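Tyrosinase (Burkholderia thailandensis, PDB 5ZRD) catalyses the hydroxylation of monophenols to catechols and their oxidation to o-quinones at a pair of copper ions. Local coordinates at residues G55-P60 / P314-H319; C83-V88 / T92-Y97; T251-T256 / R325-W330. All coordinates share one frame; numbering follows the deposited sequence.

In the fold
Contacts 1 and 2 meet at one copper ion. H57 of contact 1 and H85 and H94 of contact 2 supply its three histidines, and both contacts reach the same bound oxygen atom. Their centres are about 12 Å apart, and the H57 O to C83 N pair, 3.1 Å apart, is a probable backbone hydrogen bond between them. Contact 3 lies further out, with its M326 side chain about 12 Å from the nearest copper. It shares helix 315-334 with contact 1, about 19 Å away between centres, and touches contact 2, about 11 Å away between centres. In that second junction F327 packs on R95, and S254 and N255 lie against 86-88.

Contact 1: G55-P60 / P314-H319; sequences GYHGEP and PIFFFH. With CU (copper (II) ion), chain J; O (oxygen atom), chain L.
H57 and F316 make a T-shaped aromatic pair beside a copper ion: the outer edge of the phenyl ring is directed at one face of the imidazole. The planes stand at 68°, with ring centroids 4.6 Å apart. Two phenyl carbons do the touching. F316 CZ lies 3.4 Å from H57 CD2, and F316 CE2 is equally near NE2; the phenyl edge therefore sits over the metal-binding rim of the imidazole and not over its centre. Both side chains leave their helices with CG opposite the backbone N (chi1 -168° for H57, -180° for F316), so that each ring extends across the gap between backbones whose nearest CA atoms, those of H57 and F316, are 10.2 Å apart. H57 NE2 binds the copper at 2.0 Å, and the ion in turn has the oxygen atom 2.5 Å away. That oxygen lies near the plane of the H57 imidazole, at its edge, while F316 CE2 approaches it to 4.0 Å; the phenylalanine thus lines the oxygen pocket without binding the metal. Packing on one face should limit rotation of the imidazole about its bond to copper. Behind F316, the ring of F317 turns a face to its neighbour: F316 CD1 stands 3.5 Å above the plane of the F317 ring, over its centre. H320, a ligand of the other copper, stacks on F316, so this one ring touches a histidine ligand of each copper. The contact joins the C-terminal part of helix 50-57 to the first turns of helix 315-334. Helix 90-108 adjoins both partners, with W93 against H57 and H94 against F316, while I315 and H319 pack on helix 274-285, and P314 and F318 on helix 27-41.

Contact 2: C83-V88 / T92-Y97; sequences CNHGNV and TWHRMY. With CU (copper (II) ion), chain J; O (oxygen atom), chain L.
H85 and H94 grip one copper ion through their NE2 atoms, at 2.1 Å and 2.2 Å respectively, and H57 completes the histidine trio. The two nitrogens come within 3.5 Å of each other because they share the metal; H85 NE2 lies at the edge of the H94 ring, close to its plane. The oxygen atom of the site stands 3.3 Å from H85 NE2. C83 adds a covalent tie: its SG is joined to H85 CE1 at 1.9 Å, the Cys-His thioether also known from fungal tyrosinases and molluscan haemocyanins. With chi1 at 71°, SG tucks between the backbone N and the carbonyl carbon of C83, and from there it reaches the imidazole two residues on. A second shell packs around this pair. The indole of W93 is spread under the loop: C83 CA makes a CH-pi contact 3.4 Å from the centroid of its six-membered ring, almost on the ring normal, and C83 CB is pressed against CZ3. The N84 amide meets the opposite end of the same indole, its ND2 approaching CD1 obliquely from above the plane, just beyond the rim (planes 71° apart). At the edge of the H94 ring, the backbone O of N84 lies 3.2 Å from H94 CE1. Farther out, N87 ND2 donates to N84 OD1 in a nearly straight bond (164°), bracing the amide, while N87 OD1 accepts a hydrogen bond from the backbone N of L89, just before helix 90-108. The nitrogens that do not bind copper also have partners: H85 ND1 bonds to Q355 and H94 ND1 to the carbonyl of F90. Chemically, the thioether should restrict rotation of the H85 ring, and the sulfur substituent may modestly tune its donor strength, so this copper ligand is probably held in a preset orientation.

Contact 3: T251-T256 / R325-W330; sequences TVFSNT and RMFWVW
F253, F327 and W330 all carry CG opposite their backbone N, and in F253 (chi1 175°) and W330 (chi1 173°) this sends two rings out from facing helices until they overlap. The result is a face-to-face aromatic stack on the flank of the helical core of the type-3 copper fold, where short helix 250-254 packs against the long helix 315-334. The phenyl ring of F253 lies over the five-membered ring of W330, with centroids 3.9 Å apart and planes only 11° from parallel. The side chains run antiparallel and overlap over part of their length. F253 CD1 reaches W330 CD1 at 3.5 Å, CE1 lies against W330 CG and CB, and CZ reaches CB. F253 CB makes a CH-pi contact over the face of the five-membered ring, nearest CE2. F327, one helical turn before W330, closes another flank of the phenyl ring: its CD1 meets F253 CE2 at 3.7 Å. The F253 ring thus packs on W330, F327 and the backbone between them, its CZ 3.8 Å from F327 CA. After F253 the chain turns toward the next helix. S254 OG turns back to give a hydrogen bond to T251 O at 2.7 Å and in turn accepts one from N255 ND2, and N255 serves as N-cap of the next helix, 256-265. This chain of bonds probably steadies the turn just past F253, whose own backbone is hydrogen-bonded to V273. Outside the stack, F327 lies on P91 of helix 90-108, and H336 meets the W330 ring at nearly parallel planes. The indole has one polar atom, and it is held too: W330 NE1 is hydrogen-bonded to the carbonyl O of A247.

Contact 1: G55-P60 / P314-H319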
loop_
_atom_site.group_PDB
_atom_site.type_symbol
_atom_site.label_atom_id
_atom_site.label_comp_id
_atom_site.label_asym_id
_atom_site.label_seq_id
_atom_site.Cartn_x
_atom_site.Cartn_y
_atom_site.Cartn_z
ATOM N N GLY A 55 -21.287 20.708 3.409
ATOM C CA GLY A 55 -20.398 19.540 3.103
ATOM C C GLY A 55 -19.084 19.906 2.422
ATOM O O GLY A 55 -18.121 19.115 2.477
ATOM N N TYR A 56 -18.999 21.084 1.795
ATOM C CA TYR A 56 -17.745 21.435 1.093
ATOM C C TYR A 56 -16.596 21.652 2.105
ATOM O O TYR A 56 -15.435 21.325 1.798
ATOM C CB TYR A 56 -17.943 22.663 0.184
ATOM C CG TYR A 56 -18.887 22.457 -0.983
ATOM C CD1 TYR A 56 -18.880 21.272 -1.712
ATOM C CD2 TYR A 56 -19.760 23.452 -1.393
ATOM C CE1 TYR A 56 -19.713 21.067 -2.796
ATOM C CE2 TYR A 56 -20.610 23.261 -2.474
ATOM C CZ TYR A 56 -20.602 22.056 -3.156
ATOM O OH TYR A 56 -21.441 21.834 -4.197
ATOM N N HIS A 57 -16.920 22.160 3.306
ATOM C CA HIS A 57 -15.965 22.590 4.292
ATOM C C HIS A 57 -15.094 21.416 4.728
ATOM O O HIS A 57 -13.862 21.451 4.626
ATOM C CB HIS A 57 -16.700 23.199 5.500
ATOM C CG HIS A 57 -15.787 23.921 6.419
ATOM N ND1 HIS A 57 -15.361 23.379 7.599
ATOM C CD2 HIS A 57 -15.169 25.114 6.290
ATOM C CE1 HIS A 57 -14.546 24.229 8.184
ATOM N NE2 HIS A 57 -14.395 25.286 7.389
ATOM N N GLY A 58 -15.770 20.384 5.197
ATOM C CA GLY A 58 -15.180 19.220 5.828
ATOM C C GLY A 58 -15.797 17.924 5.296
ATOM O O GLY A 58 -15.569 17.542 4.155
ATOM N N GLU A 59 -16.566 17.246 6.145
ATOM C CA GLU A 59 -17.230 16.030 5.768
ATOM C C GLU A 59 -18.469 16.390 4.954
ATOM O O GLU A 59 -19.120 17.363 5.265
ATOM C CB GLU A 59 -17.661 15.246 7.004
ATOM C CG GLU A 59 -16.526 14.750 7.886
ATOM C CD GLU A 59 -17.070 14.185 9.189
ATOM O OE1 GLU A 59 -18.206 13.735 9.181
ATOM O OE2 GLU A 59 -16.371 14.187 10.194
ATOM N N PRO A 60 -18.822 15.612 3.943
ATOM C CA PRO A 60 -18.223 14.329 3.603
ATOM C C PRO A 60 -16.860 14.490 2.933
ATOM O O PRO A 60 -16.653 15.418 2.129
ATOM C CB PRO A 60 -19.175 13.649 2.606
ATOM C CG PRO A 60 -20.000 14.777 2.054
ATOM C CD PRO A 60 -19.980 15.890 3.090
ATOM N N PRO A 314 -25.576 26.578 10.545
ATOM C CA PRO A 314 -25.804 27.869 9.857
ATOM C C PRO A 314 -24.985 29.037 10.425
ATOM O O PRO A 314 -24.651 29.956 9.634
ATOM C CB PRO A 314 -27.305 28.144 10.024
ATOM C CG PRO A 314 -27.913 26.758 10.113
ATOM C CD PRO A 314 -26.880 25.949 10.859
ATOM N N ILE A 315 -24.653 28.993 11.736
ATOM C CA ILE A 315 -23.933 30.084 12.385
ATOM C C ILE A 315 -22.525 30.159 11.803
ATOM O O ILE A 315 -21.881 31.215 11.880
ATOM C CB ILE A 315 -23.870 29.960 13.927
ATOM C CG1 ILE A 315 -23.577 31.304 14.583
ATOM C CG2 ILE A 315 -22.845 28.958 14.403
ATOM C CD1 ILE A 315 -23.948 31.333 16.056
ATOM N N PHE A 316 -22.026 29.036 11.304
ATOM C CA PHE A 316 -20.729 29.073 10.607
ATOM C C PHE A 316 -20.645 30.254 9.633
ATOM O O PHE A 316 -19.651 30.932 9.595
ATOM C CB PHE A 316 -20.479 27.789 9.840
ATOM C CG PHE A 316 -19.166 27.760 9.105
ATOM C CD1 PHE A 316 -19.053 28.325 7.844
ATOM C CD2 PHE A 316 -18.057 27.138 9.661
ATOM C CE1 PHE A 316 -17.846 28.284 7.179
ATOM C CE2 PHE A 316 -16.845 27.104 8.996
ATOM C CZ PHE A 316 -16.743 27.687 7.761
ATOM N N PHE A 317 -21.700 30.539 8.903
ATOM C CA PHE A 317 -21.624 31.491 7.781
ATOM C C PHE A 317 -21.771 32.930 8.281
ATOM O O PHE A 317 -21.148 33.849 7.711
ATOM C CB PHE A 317 -22.630 31.092 6.699
ATOM C CG PHE A 317 -22.194 29.824 6.039
ATOM C CD1 PHE A 317 -22.502 28.609 6.610
ATOM C CD2 PHE A 317 -21.302 29.853 4.992
ATOM C CE1 PHE A 317 -22.007 27.437 6.074
ATOM C CE2 PHE A 317 -20.818 28.673 4.447
ATOM C CZ PHE A 317 -21.169 27.468 4.983
ATOM N N PHE A 318 -22.544 33.126 9.344
ATOM C CA PHE A 318 -22.672 34.456 9.963
ATOM C C PHE A 318 -21.327 34.880 10.581
ATOM O O PHE A 318 -20.917 36.050 10.539
ATOM C CB PHE A 318 -23.796 34.418 11.006
ATOM C CG PHE A 318 -25.150 34.310 10.355
ATOM C CD1 PHE A 318 -25.654 33.081 9.976
ATOM C CD2 PHE A 318 -25.862 35.442 10.019
ATOM C CE1 PHE A 318 -26.858 32.991 9.309
ATOM C CE2 PHE A 318 -27.088 35.341 9.383
ATOM C CZ PHE A 318 -27.582 34.119 9.027
ATOM N N HIS A 319 -20.663 33.906 11.188
ATOM C CA HIS A 319 -19.372 34.077 11.798
ATOM C C HIS A 319 -18.309 34.383 10.737
ATOM O O HIS A 319 -17.533 35.324 10.882
ATOM C CB HIS A 319 -18.993 32.808 12.556
ATOM C CG HIS A 319 -17.540 32.689 12.840
ATOM N ND1 HIS A 319 -16.869 33.580 13.638
ATOM C CD2 HIS A 319 -16.633 31.785 12.431
ATOM C CE1 HIS A 319 -15.612 33.202 13.745
ATOM N NE2 HIS A 319 -15.437 32.122 12.973
HETATM CU CU CU J . -12.872 26.575 7.597
HETATM O O O L . -12.978 27.409 9.926
#

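Contact 2: C83-V88 / T92-Y97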
loop_
_atom_site.group_PDB
_atom_site.type_symbol
_atom_site.label_atom_id
_atom_site.label_comp_id
_atom_site.label_asym_id
_atom_site.label_seq_id
_atom_site.Cartn_x
_atom_site.Cartn_y
_atom_site.Cartn_z
ATOM N N CYS A 83 -11.812 23.008 2.816
ATOM C CA CYS A 83 -11.492 24.255 3.467
ATOM C C CYS A 83 -9.978 24.287 3.702
ATOM O O CYS A 83 -9.329 23.213 3.912
ATOM C CB CYS A 83 -12.294 24.484 4.740
ATOM S SG CYS A 83 -11.845 23.404 6.131
ATOM N N ASN A 84 -9.420 25.506 3.583
ATOM C CA ASN A 84 -8.016 25.815 3.860
ATOM C C ASN A 84 -7.887 26.390 5.280
ATOM O O ASN A 84 -8.540 27.396 5.605
ATOM C CB ASN A 84 -7.450 26.799 2.838
ATOM C CG ASN A 84 -7.025 26.128 1.560
ATOM O OD1 ASN A 84 -6.005 25.460 1.551
ATOM N ND2 ASN A 84 -7.830 26.241 0.510
ATOM N N HIS A 85 -7.008 25.770 6.078
ATOM C CA HIS A 85 -6.705 26.158 7.475
ATOM C C HIS A 85 -5.211 26.046 7.751
ATOM O O HIS A 85 -4.535 25.226 7.192
ATOM C CB HIS A 85 -7.460 25.258 8.445
ATOM C CG HIS A 85 -8.913 25.212 8.140
ATOM N ND1 HIS A 85 -9.452 24.268 7.323
ATOM C CD2 HIS A 85 -9.912 26.070 8.446
ATOM C CE1 HIS A 85 -10.741 24.510 7.194
ATOM N NE2 HIS A 85 -11.055 25.612 7.875
ATOM N N GLY A 86 -4.708 26.896 8.603
ATOM C CA GLY A 86 -3.299 26.959 8.880
ATOM C C GLY A 86 -2.472 27.266 7.640
ATOM O O GLY A 86 -1.279 26.902 7.600
ATOM N N ASN A 87 -3.041 27.934 6.635
ATOM C CA ASN A 87 -2.239 28.254 5.470
ATOM C C ASN A 87 -2.731 29.562 4.842
ATOM O O ASN A 87 -3.749 30.088 5.235
ATOM C CB ASN A 87 -2.207 27.069 4.505
ATOM C CG ASN A 87 -3.512 26.869 3.765
ATOM O OD1 ASN A 87 -4.184 27.842 3.416
ATOM N ND2 ASN A 87 -3.816 25.614 3.447
ATOM N N VAL A 88 -1.995 30.092 3.869
ATOM C CA VAL A 88 -2.264 31.477 3.395
ATOM C C VAL A 88 -3.575 31.565 2.597
ATOM O O VAL A 88 -4.057 32.659 2.316
ATOM C CB VAL A 88 -1.085 32.019 2.566
ATOM C CG1 VAL A 88 0.137 32.233 3.445
ATOM C CG2 VAL A 88 -0.740 31.103 1.399
ATOM N N THR A 92 -8.964 33.885 1.867
ATOM C CA THR A 92 -9.516 33.974 0.543
ATOM C C THR A 92 -10.431 32.780 0.259
ATOM O O THR A 92 -11.389 32.892 -0.463
ATOM C CB THR A 92 -8.389 34.020 -0.497
ATOM O OG1 THR A 92 -7.415 32.998 -0.263
ATOM C CG2 THR A 92 -7.707 35.355 -0.482
ATOM N N TRP A 93 -10.071 31.618 0.772
ATOM C CA TRP A 93 -10.909 30.450 0.555
ATOM C C TRP A 93 -12.245 30.689 1.228
ATOM O O TRP A 93 -13.277 30.419 0.601
ATOM C CB TRP A 93 -10.280 29.145 1.040
ATOM C CG TRP A 93 -11.107 27.961 0.665
ATOM C CD1 TRP A 93 -11.028 27.255 -0.500
ATOM C CD2 TRP A 93 -12.198 27.396 1.415
ATOM N NE1 TRP A 93 -11.965 26.260 -0.505
ATOM C CE2 TRP A 93 -12.719 26.338 0.641
ATOM C CE3 TRP A 93 -12.791 27.685 2.647
ATOM C CZ2 TRP A 93 -13.796 25.567 1.056
ATOM C CZ3 TRP A 93 -13.859 26.921 3.060
ATOM C CH2 TRP A 93 -14.345 25.872 2.276
ATOM N N HIS A 94 -12.205 31.145 2.485
ATOM C CA HIS A 94 -13.459 31.345 3.212
ATOM C C HIS A 94 -14.220 32.514 2.600
ATOM O O HIS A 94 -15.421 32.501 2.651
ATOM C CB HIS A 94 -13.263 31.535 4.711
ATOM C CG HIS A 94 -12.842 30.275 5.353
ATOM N ND1 HIS A 94 -11.577 29.840 5.258
ATOM C CD2 HIS A 94 -13.537 29.332 6.030
ATOM C CE1 HIS A 94 -11.480 28.661 5.852
ATOM N NE2 HIS A 94 -12.667 28.340 6.363
ATOM N N ARG A 95 -13.528 33.486 2.005
ATOM C CA ARG A 95 -14.213 34.582 1.320
ATOM C C ARG A 95 -15.108 34.002 0.226
ATOM O O ARG A 95 -16.266 34.400 0.113
ATOM C CB ARG A 95 -13.216 35.589 0.728
ATOM C CG ARG A 95 -13.822 36.691 -0.141
ATOM C CD ARG A 95 -12.845 37.843 -0.319
ATOM N NE ARG A 95 -12.802 38.688 0.864
ATOM C CZ ARG A 95 -11.982 39.712 1.065
ATOM N NH1 ARG A 95 -11.139 40.081 0.115
ATOM N NH2 ARG A 95 -12.063 40.389 2.201
ATOM N N MET A 96 -14.561 33.092 -0.562
ATOM C CA MET A 96 -15.295 32.542 -1.643
ATOM C C MET A 96 -16.392 31.611 -1.105
ATOM O O MET A 96 -17.514 31.548 -1.676
ATOM C CB MET A 96 -14.378 31.794 -2.604
ATOM C CG MET A 96 -13.502 32.731 -3.406
ATOM S SD MET A 96 -14.436 34.068 -4.193
ATOM C CE MET A 96 -15.656 33.074 -5.057
ATOM N N TYR A 97 -16.099 30.927 0.001
ATOM C CA TYR A 97 -17.070 29.987 0.573
ATOM C C TYR A 97 -18.330 30.748 0.938
ATOM O O TYR A 97 -19.443 30.313 0.610
ATOM C CB TYR A 97 -16.505 29.252 1.787
ATOM C CG TYR A 97 -17.304 28.095 2.343
ATOM C CD1 TYR A 97 -18.240 27.395 1.596
ATOM C CD2 TYR A 97 -17.069 27.659 3.631
ATOM C CE1 TYR A 97 -18.929 26.303 2.109
ATOM C CE2 TYR A 97 -17.710 26.550 4.146
ATOM C CZ TYR A 97 -18.649 25.876 3.388
ATOM O OH TYR A 97 -19.292 24.813 3.926
HETATM CU CU CU J . -12.872 26.575 7.597
HETATM O O O L . -12.978 27.409 9.926
#

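Contact 3: T251-T256 / R325-W330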
loop_
_atom_site.group_PDB
_atom_site.type_symbol
_atom_site.label_atom_id
_atom_site.label_comp_id
_atom_site.label_asym_id
_atom_site.label_seq_id
_atom_site.Cartn_x
_atom_site.Cartn_y
_atom_site.Cartn_z
ATOM N N THR A 251 0.848 37.540 4.603
ATOM C CA THR A 251 1.258 36.181 4.974
ATOM C C THR A 251 0.941 35.912 6.457
ATOM O O THR A 251 0.297 34.905 6.754
ATOM C CB THR A 251 2.713 35.901 4.593
ATOM O OG1 THR A 251 2.857 36.119 3.186
ATOM C CG2 THR A 251 3.124 34.482 4.910
ATOM N N VAL A 252 1.299 36.806 7.378
ATOM C CA VAL A 252 1.176 36.471 8.775
ATOM C C VAL A 252 -0.196 36.892 9.292
ATOM O O VAL A 252 -0.633 36.390 10.337
ATOM C CB VAL A 252 2.316 37.068 9.608
ATOM C CG1 VAL A 252 3.642 36.563 9.087
ATOM C CG2 VAL A 252 2.285 38.587 9.683
ATOM N N PHE A 253 -0.873 37.775 8.543
ATOM C CA PHE A 253 -2.249 38.065 8.824
ATOM C C PHE A 253 -3.110 36.824 8.566
ATOM O O PHE A 253 -4.099 36.594 9.269
ATOM C CB PHE A 253 -2.784 39.223 7.977
ATOM C CG PHE A 253 -4.259 39.498 8.136
ATOM C CD1 PHE A 253 -4.738 40.110 9.278
ATOM C CD2 PHE A 253 -5.171 39.063 7.191
ATOM C CE1 PHE A 253 -6.095 40.359 9.434
ATOM C CE2 PHE A 253 -6.534 39.284 7.344
ATOM C CZ PHE A 253 -6.996 39.940 8.466
ATOM N N SER A 254 -2.726 36.042 7.559
ATOM C CA SER A 254 -3.617 35.070 6.980
ATOM C C SER A 254 -3.818 33.850 7.883
ATOM O O SER A 254 -4.863 33.260 7.787
ATOM C CB SER A 254 -3.145 34.637 5.625
ATOM O OG SER A 254 -1.986 33.830 5.737
ATOM N N ASN A 255 -2.863 33.432 8.707
ATOM C CA ASN A 255 -2.957 32.052 9.229
ATOM C C ASN A 255 -2.014 31.815 10.417
ATOM O O ASN A 255 -1.025 32.507 10.580
ATOM C CB ASN A 255 -2.682 31.030 8.123
ATOM C CG ASN A 255 -1.222 30.860 7.756
ATOM O OD1 ASN A 255 -0.547 29.997 8.322
ATOM N ND2 ASN A 255 -0.735 31.616 6.766
ATOM N N THR A 256 -2.304 30.776 11.187
ATOM C CA THR A 256 -1.593 30.486 12.445
ATOM C C THR A 256 -0.197 29.929 12.192
ATOM O O THR A 256 0.693 30.088 13.040
ATOM C CB THR A 256 -2.390 29.516 13.329
ATOM O OG1 THR A 256 -2.831 28.397 12.547
ATOM C CG2 THR A 256 -3.599 30.185 13.958
ATOM N N ARG A 325 -15.300 40.292 6.896
ATOM C CA ARG A 325 -15.335 41.726 7.117
ATOM C C ARG A 325 -14.032 42.212 7.772
ATOM O O ARG A 325 -13.480 43.277 7.403
ATOM C CB ARG A 325 -16.538 42.063 7.990
ATOM C CG ARG A 325 -16.793 43.542 8.167
ATOM C CD ARG A 325 -17.943 43.760 9.145
ATOM N NE ARG A 325 -17.647 43.363 10.514
ATOM C CZ ARG A 325 -17.080 44.143 11.419
ATOM N NH1 ARG A 325 -16.780 45.386 11.089
ATOM N NH2 ARG A 325 -16.829 43.695 12.650
ATOM N N MET A 326 -13.524 41.439 8.723
ATOM C CA MET A 326 -12.242 41.785 9.392
ATOM C C MET A 326 -11.106 41.719 8.359
ATOM O O MET A 326 -10.246 42.580 8.322
ATOM C CB MET A 326 -11.962 40.841 10.563
ATOM C CG MET A 326 -12.920 41.008 11.732
ATOM S SD MET A 326 -12.551 42.497 12.709
ATOM C CE MET A 326 -13.644 43.685 11.962
ATOM N N PHE A 327 -11.117 40.709 7.523
ATOM C CA PHE A 327 -10.159 40.624 6.421
ATOM C C PHE A 327 -10.250 41.892 5.558
ATOM O O PHE A 327 -9.235 42.451 5.167
ATOM C CB PHE A 327 -10.429 39.345 5.635
ATOM C CG PHE A 327 -9.597 39.117 4.407
ATOM C CD1 PHE A 327 -8.395 39.777 4.197
ATOM C CD2 PHE A 327 -10.030 38.234 3.442
ATOM C CE1 PHE A 327 -7.632 39.535 3.060
ATOM C CE2 PHE A 327 -9.257 37.972 2.309
ATOM C CZ PHE A 327 -8.047 38.609 2.139
ATOM N N TRP A 328 -11.458 42.372 5.295
ATOM C CA TRP A 328 -11.664 43.543 4.422
ATOM C C TRP A 328 -11.218 44.835 5.137
ATOM O O TRP A 328 -10.606 45.708 4.519
ATOM C CB TRP A 328 -13.135 43.616 3.962
ATOM C CG TRP A 328 -13.444 44.808 3.112
ATOM C CD1 TRP A 328 -14.254 45.855 3.440
ATOM C CD2 TRP A 328 -12.914 45.104 1.806
ATOM N NE1 TRP A 328 -14.256 46.780 2.431
ATOM C CE2 TRP A 328 -13.460 46.344 1.411
ATOM C CE3 TRP A 328 -12.025 44.463 0.945
ATOM C CZ2 TRP A 328 -13.177 46.931 0.185
ATOM C CZ3 TRP A 328 -11.744 45.044 -0.274
ATOM C CH2 TRP A 328 -12.322 46.257 -0.650
ATOM N N VAL A 329 -11.498 44.928 6.436
ATOM C CA VAL A 329 -11.012 46.040 7.231
ATOM C C VAL A 329 -9.481 46.078 7.248
ATOM O O VAL A 329 -8.933 47.138 7.161
ATOM C CB VAL A 329 -11.536 45.999 8.674
ATOM C CG1 VAL A 329 -10.787 46.987 9.553
ATOM C CG2 VAL A 329 -13.027 46.273 8.729
ATOM N N TRP A 330 -8.812 44.931 7.356
ATOM C CA TRP A 330 -7.389 44.888 7.392
ATOM C C TRP A 330 -6.866 45.341 6.029
ATOM O O TRP A 330 -5.846 46.017 5.966
ATOM C CB TRP A 330 -6.871 43.482 7.750
ATOM C CG TRP A 330 -5.381 43.329 7.637
ATOM C CD1 TRP A 330 -4.455 43.572 8.605
ATOM C CD2 TRP A 330 -4.640 42.937 6.469
ATOM N NE1 TRP A 330 -3.196 43.336 8.129
ATOM C CE2 TRP A 330 -3.280 42.938 6.822
ATOM C CE3 TRP A 330 -4.992 42.610 5.156
ATOM C CZ2 TRP A 330 -2.281 42.642 5.906
ATOM C CZ3 TRP A 330 -4.004 42.273 4.255
ATOM C CH2 TRP A 330 -2.663 42.320 4.621
#